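Local coordinates for phytase (Debaryomyces castellii, PDB 2GFI), which releases phosphate from phytate (inositol hexakisphosphate) by hydrolysis, as a 3-phytase of the histidine acid phosphatase family, at residues K89-L101 and R237-D251. Residues are numbered along the deposited sequence; the frame is centred on the assembly and turned at random.
Sequences KLMSYNGTFKGEL and RFKASNPGLNITEDD
Asn242 clamps the loop after helix 77-91: its OD1 accepts from Lys98 N at 2.8 Å, with an N-H...O angle of 168° and the donor in the carbonyl plane. Its ND2 turns back to Phe238 O, 2.7 Å away, and also gives to a water that accepts from Leu101 N and donates to Lys98 O and Glu100 OE1, so both ends of the amide are engaged and its flip is fixed. Tyr93, its CG anti to the backbone N (chi1 179°), reaches across the turn 242-245; its OH donates to Pro243 O (3.0 Å), sitting above that carbonyl's plane, while CD1 and CE1 lie against the backbone of Leu245. Without the ring, as with an alanine here, Pro243 O is likely to lose this donor and the Phe97 face the cover of Tyr93 CD2, which sits over its centre. Leu245 CD1 meets the edge of Phe97 at CE1 (3.7 Å), its CD2 packs on Leu101 CD1, and Leu90 CD2 touches Ile247 CG2. Salt bridges close both ends. Arg237 NE meets Glu100 OE2 at 2.6 Å on the syn side, and its NH1 continues to Glu279. Lys89, bent at chi3, brings NZ to the syn lone pair of Asp251 OD2 (2.6 Å), which also accepts a hydrogen bond from Thr248 N, arriving from above the carboxylate plane. Gly99 N bonds Asp106 of the second subunit. Far from the predicted catalytic residues, the loop following helix 77-91 here packs on the connection between helices 229-241 and 249-266, whose type II beta turn 242-245 leads to the Thr248-Asp251 capping box opening the latter.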
# COMPACT_ATOMS: atom_id res chain seq x y z
N LYS A 89 -23.32 16.39 -27.23
CA LYS A 89 -23.10 15.56 -28.42
C LYS A 89 -23.27 14.08 -28.09
O LYS A 89 -23.96 13.37 -28.81
CB LYS A 89 -21.73 15.80 -29.07
CG LYS A 89 -21.69 17.09 -29.86
CD LYS A 89 -20.31 17.47 -30.41
CE LYS A 89 -19.98 16.69 -31.68
NZ LYS A 89 -18.81 17.30 -32.38
N LEU A 90 -22.69 13.63 -26.97
CA LEU A 90 -22.80 12.22 -26.58
C LEU A 90 -24.23 11.88 -26.24
O LEU A 90 -24.74 10.86 -26.68
CB LEU A 90 -21.88 11.87 -25.42
CG LEU A 90 -20.38 11.98 -25.71
CD1 LEU A 90 -19.61 11.88 -24.45
CD2 LEU A 90 -19.95 10.95 -26.72
N MET A 91 -24.88 12.73 -25.44
CA MET A 91 -26.27 12.46 -25.06
C MET A 91 -27.26 12.44 -26.23
O MET A 91 -28.31 11.84 -26.13
CB MET A 91 -26.76 13.42 -23.97
CG MET A 91 -26.08 13.24 -22.59
SD MET A 91 -26.07 11.57 -21.84
CE MET A 91 -24.43 11.05 -22.20
N SER A 92 -26.90 13.03 -27.36
CA SER A 92 -27.85 13.13 -28.45
C SER A 92 -27.65 12.02 -29.50
O SER A 92 -28.38 11.94 -30.50
CB SER A 92 -27.75 14.52 -29.09
OG SER A 92 -26.59 14.56 -29.88
N TYR A 93 -26.65 11.16 -29.26
CA TYR A 93 -26.49 9.89 -29.95
C TYR A 93 -27.80 9.10 -29.84
O TYR A 93 -28.34 8.92 -28.79
CB TYR A 93 -25.36 9.09 -29.30
CG TYR A 93 -25.12 7.73 -29.92
CD1 TYR A 93 -24.74 7.62 -31.24
CD2 TYR A 93 -25.28 6.56 -29.18
CE1 TYR A 93 -24.52 6.40 -31.82
CE2 TYR A 93 -25.06 5.31 -29.75
CZ TYR A 93 -24.68 5.25 -31.07
OH TYR A 93 -24.48 4.05 -31.69
N ASN A 94 -28.35 8.64 -30.94
CA ASN A 94 -29.56 7.89 -30.73
C ASN A 94 -29.24 6.43 -30.99
O ASN A 94 -28.76 6.04 -32.07
CB ASN A 94 -30.74 8.46 -31.53
CG ASN A 94 -31.03 7.66 -32.75
OD1 ASN A 94 -30.25 7.68 -33.73
ND2 ASN A 94 -32.16 6.92 -32.70
N GLY A 95 -29.43 5.64 -29.95
CA GLY A 95 -28.75 4.37 -29.84
C GLY A 95 -28.39 4.19 -28.39
O GLY A 95 -28.31 5.16 -27.62
N THR A 96 -28.22 2.94 -28.00
CA THR A 96 -27.71 2.59 -26.70
C THR A 96 -26.21 2.48 -26.82
O THR A 96 -25.71 1.75 -27.67
CB THR A 96 -28.32 1.28 -26.29
OG1 THR A 96 -29.72 1.49 -26.14
CG2 THR A 96 -27.87 0.88 -24.91
N PHE A 97 -25.49 3.23 -25.99
CA PHE A 97 -24.03 3.11 -25.94
C PHE A 97 -23.61 1.74 -25.47
O PHE A 97 -24.20 1.18 -24.56
CB PHE A 97 -23.43 4.17 -25.00
CG PHE A 97 -23.40 5.55 -25.59
CD1 PHE A 97 -22.40 5.90 -26.49
CD2 PHE A 97 -24.35 6.50 -25.24
CE1 PHE A 97 -22.34 7.18 -27.05
CE2 PHE A 97 -24.31 7.79 -25.80
CZ PHE A 97 -23.29 8.12 -26.70
N LYS A 98 -22.59 1.20 -26.11
CA LYS A 98 -22.00 -0.09 -25.72
C LYS A 98 -20.52 0.13 -25.50
O LYS A 98 -20.03 1.21 -25.77
CB LYS A 98 -22.27 -1.17 -26.79
CG LYS A 98 -23.80 -1.56 -26.87
CD LYS A 98 -24.07 -2.80 -27.73
CE LYS A 98 -23.68 -2.57 -29.20
NZ LYS A 98 -24.37 -1.38 -29.76
N GLY A 99 -19.80 -0.90 -25.00
CA GLY A 99 -18.37 -0.78 -24.77
C GLY A 99 -17.98 0.21 -23.68
O GLY A 99 -18.67 0.36 -22.67
N GLU A 100 -16.86 0.87 -23.88
CA GLU A 100 -16.33 1.84 -22.91
C GLU A 100 -17.28 2.97 -22.64
O GLU A 100 -17.21 3.57 -21.59
CB GLU A 100 -15.05 2.51 -23.40
CG GLU A 100 -14.00 1.58 -23.93
CD GLU A 100 -13.88 1.72 -25.42
OE1 GLU A 100 -14.82 1.32 -26.19
OE2 GLU A 100 -12.83 2.27 -25.79
N LEU A 101 -18.13 3.31 -23.61
CA LEU A 101 -19.02 4.47 -23.46
C LEU A 101 -20.37 4.12 -22.85
O LEU A 101 -21.23 4.99 -22.70
CB LEU A 101 -19.19 5.20 -24.78
CG LEU A 101 -17.92 5.80 -25.41
CD1 LEU A 101 -18.30 6.55 -26.67
CD2 LEU A 101 -17.20 6.72 -24.43
N ARG A 237 -12.45 3.50 -32.20
CA ARG A 237 -12.86 2.47 -31.24
C ARG A 237 -14.25 2.75 -30.68
O ARG A 237 -15.07 1.84 -30.50
CB ARG A 237 -11.83 2.32 -30.12
CG ARG A 237 -12.06 1.12 -29.22
CD ARG A 237 -10.89 0.91 -28.21
NE ARG A 237 -10.74 2.03 -27.29
CZ ARG A 237 -9.75 2.93 -27.27
NH1 ARG A 237 -8.73 2.87 -28.14
NH2 ARG A 237 -9.78 3.91 -26.35
N PHE A 238 -14.51 4.02 -30.40
CA PHE A 238 -15.79 4.45 -29.84
C PHE A 238 -16.87 4.23 -30.88
O PHE A 238 -17.97 3.76 -30.57
CB PHE A 238 -15.70 5.92 -29.42
CG PHE A 238 -14.68 6.17 -28.34
CD1 PHE A 238 -14.21 5.12 -27.54
CD2 PHE A 238 -14.17 7.45 -28.11
CE1 PHE A 238 -13.27 5.34 -26.54
CE2 PHE A 238 -13.24 7.68 -27.12
CZ PHE A 238 -12.77 6.62 -26.33
N LYS A 239 -16.53 4.53 -32.13
CA LYS A 239 -17.48 4.37 -33.26
C LYS A 239 -17.78 2.92 -33.51
O LYS A 239 -18.93 2.57 -33.75
CB LYS A 239 -16.95 5.04 -34.54
CG LYS A 239 -16.98 6.54 -34.47
CD LYS A 239 -16.46 7.18 -35.76
CE LYS A 239 -16.68 8.68 -35.72
NZ LYS A 239 -16.02 9.38 -36.87
N ALA A 240 -16.77 2.06 -33.37
CA ALA A 240 -16.90 0.63 -33.64
C ALA A 240 -17.97 -0.02 -32.77
O ALA A 240 -18.69 -0.94 -33.19
CB ALA A 240 -15.54 -0.09 -33.45
N SER A 241 -18.05 0.45 -31.53
CA SER A 241 -19.00 -0.05 -30.56
C SER A 241 -20.30 0.74 -30.65
O SER A 241 -21.34 0.30 -30.15
CB SER A 241 -18.38 0.08 -29.16
OG SER A 241 -17.96 -1.20 -28.67
N ASN A 242 -20.24 1.93 -31.25
CA ASN A 242 -21.38 2.85 -31.31
C ASN A 242 -21.51 3.43 -32.71
O ASN A 242 -21.08 4.54 -32.97
CB ASN A 242 -21.21 3.96 -30.27
CG ASN A 242 -20.88 3.41 -28.90
OD1 ASN A 242 -21.74 2.85 -28.23
ND2 ASN A 242 -19.64 3.51 -28.51
N PRO A 243 -22.07 2.64 -33.63
CA PRO A 243 -22.18 3.04 -35.04
C PRO A 243 -22.92 4.36 -35.19
O PRO A 243 -23.97 4.54 -34.57
CB PRO A 243 -22.97 1.88 -35.67
CG PRO A 243 -22.58 0.71 -34.79
CD PRO A 243 -22.65 1.29 -33.40
N GLY A 244 -22.32 5.30 -35.92
CA GLY A 244 -22.98 6.57 -36.21
C GLY A 244 -22.75 7.61 -35.14
O GLY A 244 -23.21 8.76 -35.28
N LEU A 245 -22.03 7.23 -34.07
CA LEU A 245 -21.62 8.20 -33.04
C LEU A 245 -20.90 9.38 -33.67
O LEU A 245 -19.87 9.22 -34.34
CB LEU A 245 -20.74 7.54 -31.98
CG LEU A 245 -20.16 8.52 -30.96
CD1 LEU A 245 -21.26 9.04 -30.01
CD2 LEU A 245 -18.99 7.89 -30.23
N ASN A 246 -21.45 10.57 -33.48
CA ASN A 246 -20.95 11.73 -34.19
C ASN A 246 -20.18 12.69 -33.26
O ASN A 246 -20.73 13.68 -32.78
CB ASN A 246 -22.11 12.44 -34.92
CG ASN A 246 -21.62 13.50 -35.91
OD1 ASN A 246 -20.42 13.55 -36.26
ND2 ASN A 246 -22.53 14.37 -36.36
N ILE A 247 -18.92 12.36 -32.99
CA ILE A 247 -18.04 13.25 -32.28
C ILE A 247 -16.72 13.30 -33.03
O ILE A 247 -16.43 12.41 -33.84
CB ILE A 247 -17.84 12.85 -30.79
CG1 ILE A 247 -17.14 11.49 -30.65
CG2 ILE A 247 -19.18 12.87 -29.99
CD1 ILE A 247 -16.79 11.09 -29.18
N THR A 248 -15.95 14.34 -32.76
CA THR A 248 -14.66 14.55 -33.39
C THR A 248 -13.48 14.13 -32.50
O THR A 248 -13.64 13.83 -31.31
CB THR A 248 -14.48 16.05 -33.77
OG1 THR A 248 -14.64 16.84 -32.60
CG2 THR A 248 -15.66 16.54 -34.67
N GLU A 249 -12.31 14.15 -33.13
CA GLU A 249 -11.02 13.97 -32.50
C GLU A 249 -10.80 15.04 -31.45
O GLU A 249 -10.31 14.72 -30.38
CB GLU A 249 -9.92 14.06 -33.54
CG GLU A 249 -9.58 12.73 -34.17
CD GLU A 249 -10.28 12.48 -35.48
OE1 GLU A 249 -11.33 13.11 -35.74
OE2 GLU A 249 -9.77 11.65 -36.27
N ASP A 250 -11.21 16.27 -31.77
CA ASP A 250 -11.28 17.40 -30.85
C ASP A 250 -12.10 17.11 -29.61
O ASP A 250 -11.69 17.48 -28.52
CB ASP A 250 -11.91 18.64 -31.54
CG ASP A 250 -11.94 19.91 -30.62
OD1 ASP A 250 -10.83 20.28 -30.13
OD2 ASP A 250 -13.01 20.61 -30.35
N ASP A 251 -13.27 16.52 -29.79
CA ASP A 251 -14.12 16.06 -28.69
C ASP A 251 -13.41 15.06 -27.79
O ASP A 251 -13.37 15.24 -26.58
CB ASP A 251 -15.40 15.45 -29.24
CG ASP A 251 -16.26 16.47 -29.99
OD1 ASP A 251 -16.08 17.70 -29.75
OD2 ASP A 251 -17.12 16.16 -30.83
O HOH W 1 -19.45 15.87 -34.67
O HOH W 2 -17.74 2.45 -26.39